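Local coordinates for chromosomal replication initiator protein DnaA (Aquifex aeolicus, PDB 1L8Q) that probably plays an essential part in starting chromosomal replication, binding ATP and the replication origin to build the initiation complex, at residues A[41-46]-A[161-166]; A[37-42]-A[134-139]. All coordinates share one frame; numbering follows the deposited sequence.

Contact 1 of 2, residues A[41-46]-A[161-166]; sequences FIYGSV and LVEIEL. With ADP (adenosine-5'-diphosphate), chain C.
Y43 lays its ring across the backbone of E163, with the E163 CA 3.8 Å from the ring centroid and 15° off the normal, a CH-pi contact over one face. Followed outward, CB carries CG into the crowded position between the backbone N and the carbonyl carbon (chi1 68°). CD2 then meets the O of V162, CE2 the N of E163, and CE1 both CB and CG of E163. Y43 CZ lies 3.5 Å from E163 CB, and OH also ends nearest that CB. An alanine in place of Y43 would probably leave one flank of E163 CA and CB uncovered and the extended carboxylate chain freer to turn. Parallel strand pairing supplies three hydrogen bonds: V162 N to F41 O, Y43 N to V162 O, and I164 N to Y43 O at 2.7 Å. I42 CG2 touches I164 CG2 at 3.7 Å and I42 CG1 approaches V162 CG2. A water bridges S45 N and I164 O, accepting from the first and donating to the second. K50 NZ, which also hydrogen-bonds ADP, donates to G44 O; the chemistry thus ties the chain leaving the paired backbone at G44 to the nucleotide through the P-loop (Walker A) lysine.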
loop_
_atom_site.group_PDB
_atom_site.type_symbol
_atom_site.label_atom_id
_atom_site.label_comp_id
_atom_site.label_asym_id
_atom_site.label_seq_id
_atom_site.Cartn_x
_atom_site.Cartn_y
_atom_site.Cartn_z
ATOM N N PHE A 41 -3.673 17.313 4.986
ATOM C CA PHE A 41 -2.642 16.344 4.627
ATOM C C PHE A 41 -3.085 14.990 5.128
ATOM O O PHE A 41 -3.046 14.732 6.331
ATOM C CB PHE A 41 -1.330 16.727 5.300
ATOM C CG PHE A 41 -0.159 15.941 4.846
ATOM C CD1 PHE A 41 0.024 14.629 5.263
ATOM C CD2 PHE A 41 0.801 16.523 4.029
ATOM C CE1 PHE A 41 1.134 13.898 4.845
ATOM C CE2 PHE A 41 1.926 15.808 3.620
ATOM C CZ PHE A 41 2.094 14.498 4.028
ATOM N N ILE A 42 -3.525 14.128 4.214
ATOM C CA ILE A 42 -3.976 12.799 4.579
ATOM C C ILE A 42 -2.869 11.765 4.415
ATOM O O ILE A 42 -2.195 11.741 3.405
ATOM C CB ILE A 42 -5.149 12.399 3.695
ATOM C CG1 ILE A 42 -6.336 13.324 3.924
ATOM C CG2 ILE A 42 -5.554 10.945 3.956
ATOM C CD1 ILE A 42 -7.337 13.280 2.767
ATOM N N TYR A 43 -2.690 10.897 5.406
ATOM C CA TYR A 43 -1.687 9.845 5.296
ATOM C C TYR A 43 -2.156 8.485 5.834
ATOM O O TYR A 43 -2.956 8.390 6.772
ATOM C CB TYR A 43 -0.377 10.257 5.947
ATOM C CG TYR A 43 -0.453 10.377 7.431
ATOM C CD1 TYR A 43 0.027 9.364 8.260
ATOM C CD2 TYR A 43 -1.006 11.490 8.013
ATOM C CE1 TYR A 43 -0.043 9.469 9.620
ATOM C CE2 TYR A 43 -1.074 11.622 9.370
ATOM C CZ TYR A 43 -0.586 10.605 10.177
ATOM O OH TYR A 43 -0.650 10.741 11.546
ATOM N N GLY A 44 -1.641 7.436 5.211
ATOM C CA GLY A 44 -1.987 6.086 5.569
ATOM C C GLY A 44 -1.329 5.112 4.624
ATOM O O GLY A 44 -0.802 5.487 3.566
ATOM N N SER A 45 -1.377 3.848 4.981
ATOM C CA SER A 45 -0.719 2.835 4.183
ATOM C C SER A 45 -1.496 2.555 2.898
ATOM O O SER A 45 -2.631 3.012 2.731
ATOM C CB SER A 45 -0.606 1.564 4.996
ATOM O OG SER A 45 -1.890 1.006 5.151
ATOM N N VAL A 46 -0.897 1.779 2.010
ATOM C CA VAL A 46 -1.516 1.461 0.732
ATOM C C VAL A 46 -2.931 0.881 0.820
ATOM O O VAL A 46 -3.216 0.029 1.650
ATOM C CB VAL A 46 -0.617 0.489 -0.111
ATOM C CG1 VAL A 46 -1.348 0.026 -1.327
ATOM C CG2 VAL A 46 0.663 1.203 -0.555
ATOM N N LEU A 161 -3.467 17.460 9.819
ATOM C CA LEU A 161 -2.908 16.160 9.458
ATOM C C LEU A 161 -3.819 15.079 9.973
ATOM O O LEU A 161 -4.100 15.031 11.159
ATOM C CB LEU A 161 -1.546 15.976 10.123
ATOM C CG LEU A 161 -0.329 16.593 9.451
ATOM C CD1 LEU A 161 -0.676 17.876 8.756
ATOM C CD2 LEU A 161 0.824 16.773 10.461
ATOM N N VAL A 162 -4.262 14.191 9.103
ATOM C CA VAL A 162 -5.131 13.113 9.547
ATOM C C VAL A 162 -4.734 11.751 8.979
ATOM O O VAL A 162 -4.664 11.553 7.772
ATOM C CB VAL A 162 -6.606 13.395 9.228
ATOM C CG1 VAL A 162 -6.946 14.829 9.558
ATOM C CG2 VAL A 162 -6.871 13.162 7.803
ATOM N N GLU A 163 -4.471 10.817 9.865
ATOM C CA GLU A 163 -4.125 9.466 9.487
ATOM C C GLU A 163 -5.374 8.742 9.007
ATOM O O GLU A 163 -6.434 8.945 9.529
ATOM C CB GLU A 163 -3.548 8.751 10.706
ATOM C CG GLU A 163 -3.026 7.361 10.460
ATOM C CD GLU A 163 -2.220 6.847 11.642
ATOM O OE1 GLU A 163 -2.359 7.439 12.750
ATOM O OE2 GLU A 163 -1.439 5.870 11.472
ATOM N N ILE A 164 -5.247 7.886 8.013
ATOM C CA ILE A 164 -6.403 7.154 7.526
ATOM C C ILE A 164 -6.140 5.659 7.550
ATOM O O ILE A 164 -5.043 5.200 7.234
ATOM C CB ILE A 164 -6.778 7.646 6.118
ATOM C CG1 ILE A 164 -8.072 7.027 5.642
ATOM C CG2 ILE A 164 -5.657 7.403 5.126
ATOM C CD1 ILE A 164 -8.409 7.431 4.267
ATOM N N GLU A 165 -7.132 4.897 7.977
ATOM C CA GLU A 165 -6.988 3.439 8.066
ATOM C C GLU A 165 -8.204 2.734 7.500
ATOM O O GLU A 165 -9.317 3.260 7.519
ATOM C CB GLU A 165 -6.779 2.974 9.531
ATOM C CG GLU A 165 -5.336 3.014 10.022
ATOM C CD GLU A 165 -5.202 3.101 11.560
ATOM O OE1 GLU A 165 -4.052 3.009 12.065
ATOM O OE2 GLU A 165 -6.227 3.265 12.276
ATOM N N LEU A 166 -7.981 1.535 6.991
ATOM C CA LEU A 166 -9.062 0.704 6.525
ATOM C C LEU A 166 -9.307 -0.376 7.568
ATOM O O LEU A 166 -8.669 -1.417 7.547
ATOM C CB LEU A 166 -8.711 0.075 5.201
ATOM C CG LEU A 166 -9.935 -0.437 4.445
ATOM C CD1 LEU A 166 -10.645 0.740 3.820
ATOM C CD2 LEU A 166 -9.531 -1.430 3.383
HETATM P PB ADP C . -4.734 4.367 -1.487
HETATM O O1B ADP C . -4.824 5.583 -2.423
HETATM O O2B ADP C . -4.681 4.712 -0.027
HETATM O O3B ADP C . -3.727 3.350 -1.924
HETATM P PA ADP C . -7.115 4.024 -2.800
HETATM O O1A ADP C . -7.788 5.362 -2.550
HETATM O O2A ADP C . -6.319 3.993 -4.094
HETATM O O3A ADP C . -6.132 3.641 -1.608
HETATM O "O5'" ADP C . -8.201 2.861 -2.750
HETATM C "C5'" ADP C . -7.840 1.523 -3.040
HETATM C "C4'" ADP C . -9.111 0.841 -3.479
HETATM O "O4'" ADP C . -9.944 0.557 -2.337
HETATM C "C3'" ADP C . -9.908 1.783 -4.354
HETATM O "O3'" ADP C . -10.591 0.950 -5.280
HETATM C "C2'" ADP C . -10.885 2.408 -3.384
HETATM O "O2'" ADP C . -12.084 2.915 -3.947
HETATM C "C1'" ADP C . -11.170 1.287 -2.423
HETATM N N9 ADP C . -11.498 1.901 -1.130
HETATM C C8 ADP C . -10.620 2.423 -0.242
HETATM N N7 ADP C . -11.286 2.912 0.848
HETATM C C5 ADP C . -12.594 2.720 0.643
HETATM C C6 ADP C . -13.833 2.999 1.383
HETATM N N6 ADP C . -13.811 3.599 2.583
HETATM N N1 ADP C . -14.994 2.638 0.824
HETATM C C2 ADP C . -15.049 2.027 -0.377
HETATM N N3 ADP C . -13.950 1.741 -1.098
HETATM C C4 ADP C . -12.731 2.058 -0.653
HETATM O O HOH W 1 -2.785 3.783 7.808
#

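Contact 2 of 2, residues A[37-42]-A[134-139]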
loop_
_atom_site.group_PDB
_atom_site.type_symbol
_atom_site.label_atom_id
_atom_site.label_comp_id
_atom_site.label_asym_id
_atom_site.label_seq_id
_atom_site.Cartn_x
_atom_site.Cartn_y
_atom_site.Cartn_z
ATOM N N TYR A 37 -9.635 24.597 6.737
ATOM C CA TYR A 37 -8.426 23.824 6.838
ATOM C C TYR A 37 -7.618 23.994 5.590
ATOM O O TYR A 37 -8.103 23.731 4.504
ATOM C CB TYR A 37 -8.764 22.349 6.970
ATOM C CG TYR A 37 -9.695 22.015 8.095
ATOM C CD1 TYR A 37 -9.417 22.414 9.408
ATOM C CD2 TYR A 37 -10.841 21.272 7.864
ATOM C CE1 TYR A 37 -10.279 22.094 10.457
ATOM C CE2 TYR A 37 -11.701 20.940 8.910
ATOM C CZ TYR A 37 -11.415 21.363 10.194
ATOM O OH TYR A 37 -12.259 21.031 11.201
ATOM N N ASN A 38 -6.372 24.401 5.737
ATOM C CA ASN A 38 -5.501 24.545 4.595
ATOM C C ASN A 38 -4.083 24.578 5.083
ATOM O O ASN A 38 -3.707 25.471 5.801
ATOM C CB ASN A 38 -5.827 25.834 3.820
ATOM C CG ASN A 38 -5.687 25.660 2.289
ATOM O OD1 ASN A 38 -5.618 24.531 1.767
ATOM N ND2 ASN A 38 -5.655 26.778 1.575
ATOM N N PRO A 39 -3.306 23.573 4.728
ATOM C CA PRO A 39 -3.778 22.479 3.900
ATOM C C PRO A 39 -4.328 21.328 4.717
ATOM O O PRO A 39 -4.238 21.315 5.951
ATOM C CB PRO A 39 -2.503 21.989 3.228
ATOM C CG PRO A 39 -1.387 22.450 4.111
ATOM C CD PRO A 39 -1.905 23.406 5.128
ATOM N N ILE A 40 -4.896 20.360 4.003
ATOM C CA ILE A 40 -5.285 19.088 4.565
ATOM C C ILE A 40 -4.247 18.094 4.074
ATOM O O ILE A 40 -3.978 18.030 2.882
ATOM C CB ILE A 40 -6.640 18.664 4.033
ATOM C CG1 ILE A 40 -7.731 19.567 4.564
ATOM C CG2 ILE A 40 -6.941 17.214 4.405
ATOM C CD1 ILE A 40 -9.058 19.245 3.993
ATOM N N PHE A 41 -3.673 17.313 4.986
ATOM C CA PHE A 41 -2.642 16.344 4.627
ATOM C C PHE A 41 -3.085 14.990 5.128
ATOM O O PHE A 41 -3.046 14.732 6.331
ATOM C CB PHE A 41 -1.330 16.727 5.300
ATOM C CG PHE A 41 -0.159 15.941 4.846
ATOM C CD1 PHE A 41 0.024 14.629 5.263
ATOM C CD2 PHE A 41 0.801 16.523 4.029
ATOM C CE1 PHE A 41 1.134 13.898 4.845
ATOM C CE2 PHE A 41 1.926 15.808 3.620
ATOM C CZ PHE A 41 2.094 14.498 4.028
ATOM N N ILE A 42 -3.525 14.128 4.214
ATOM C CA ILE A 42 -3.976 12.799 4.579
ATOM C C ILE A 42 -2.869 11.765 4.415
ATOM O O ILE A 42 -2.195 11.741 3.405
ATOM C CB ILE A 42 -5.149 12.399 3.695
ATOM C CG1 ILE A 42 -6.336 13.324 3.924
ATOM C CG2 ILE A 42 -5.554 10.945 3.956
ATOM C CD1 ILE A 42 -7.337 13.280 2.767
ATOM N N ILE A 134 -6.006 23.256 -0.642
ATOM C CA ILE A 134 -4.971 22.318 -0.987
ATOM C C ILE A 134 -5.221 21.052 -0.205
ATOM O O ILE A 134 -5.452 21.101 1.001
ATOM C CB ILE A 134 -3.617 22.874 -0.601
ATOM C CG1 ILE A 134 -3.349 24.195 -1.332
ATOM C CG2 ILE A 134 -2.529 21.859 -0.896
ATOM C CD1 ILE A 134 -2.288 25.048 -0.658
ATOM N N ILE A 135 -5.222 19.914 -0.890
ATOM C CA ILE A 135 -5.315 18.649 -0.206
ATOM C C ILE A 135 -4.167 17.770 -0.663
ATOM O O ILE A 135 -3.992 17.536 -1.856
ATOM C CB ILE A 135 -6.648 17.978 -0.471
ATOM C CG1 ILE A 135 -7.779 18.915 -0.125
ATOM C CG2 ILE A 135 -6.791 16.701 0.362
ATOM C CD1 ILE A 135 -9.124 18.309 -0.329
ATOM N N LEU A 136 -3.356 17.322 0.294
ATOM C CA LEU A 136 -2.231 16.461 -0.003
ATOM C C LEU A 136 -2.524 15.101 0.546
ATOM O O LEU A 136 -3.315 14.964 1.474
ATOM C CB LEU A 136 -0.957 16.972 0.671
ATOM C CG LEU A 136 -0.365 18.300 0.238
ATOM C CD1 LEU A 136 -0.661 18.582 -1.209
ATOM C CD2 LEU A 136 -0.935 19.352 1.097
ATOM N N ALA A 137 -1.879 14.089 -0.015
ATOM C CA ALA A 137 -1.971 12.743 0.525
ATOM C C ALA A 137 -0.593 12.117 0.445
ATOM O O ALA A 137 0.202 12.432 -0.464
ATOM C CB ALA A 137 -2.948 11.936 -0.225
ATOM N N SER A 138 -0.290 11.258 1.413
ATOM C CA SER A 138 1.020 10.654 1.504
ATOM C C SER A 138 0.901 9.320 2.175
ATOM O O SER A 138 -0.110 9.033 2.801
ATOM C CB SER A 138 1.967 11.534 2.295
ATOM O OG SER A 138 3.117 10.787 2.677
ATOM N N ASP A 139 1.926 8.494 2.048
ATOM C CA ASP A 139 1.885 7.200 2.685
ATOM C C ASP A 139 2.521 7.314 4.049
ATOM O O ASP A 139 2.619 6.343 4.775
ATOM C CB ASP A 139 2.599 6.121 1.837
ATOM C CG ASP A 139 4.093 6.338 1.759
ATOM O OD1 ASP A 139 4.540 7.479 1.979
ATOM O OD2 ASP A 139 4.908 5.436 1.486
#
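N38 reaches across to I134 through its amide oxygen: I134 N donates to N38 OD1 at 2.8 Å, using an in-plane lone pair of OD1, and the two side chains cross at about a right angle. The other end of the amide is held as well, since N38 ND2 bonds to K132 O, so both polar atoms of the group have partners and its rotation is fixed. Four backbone hydrogen bonds follow. I40 N gives to I134 O, L136 N to I40 O at 2.8 Å and 175°, I42 N to L136 O, and S138 N to I42 O. I40 thus bonds to the two residues flanking I135, and I42 to the two flanking A137; with N-to-C directions 19° apart, this is parallel pairing, and it joins two inner strands of the five-stranded parallel sheet of the AAA+ domain, whose P-loop NTPase strand order is 2-3-4-1-5.

Apolar contacts divide between the two faces. On one, L136 CD2 lies 3.7 Å from P39 CB, the proline following a cis peptide bond, while L136 CB meets F41 CD2 at 3.8 Å. F41 CG lies anti to the backbone N (chi1 -171°), and at the far end of the ring F41 CZ lies 3.4 Å from S138 CB; F120 and F124 of helix 114-129 pack against L136 and P39. On the other face, I40 and I135 run alongside each other in the same direction, CG2 to CG2 at 4.1 Å, and I42 CD1 reaches the same I135 methyl. There helix 20-31 touches I40 through V25 and A29, and A137 packs on D105, an ATP-binding residue.

Contacts 1 and 2 share F41 and I42, pairing opposite edges of strand 40-43 with strands 160-163 and 133-138. Both are largely buried, but contact 2 is the less exposed: nine of its ten touching residues are buried and none is exposed, against five of eight buried and one exposed in contact 1. It is also the larger, at 507 Å² against 416 Å². The difference is consistent with strand order, 133-138 being an inner strand and 160-163 an outermost one within the chain. Both have apolar packing; contact 2 adds an asparagine amide, whereas contact 1 has an exposed glutamate against a tyrosine ring and a bridging water, and its segments run on into residues of the ADP pocket. They meet where G44 N probably hydrogen-bonds S138 O.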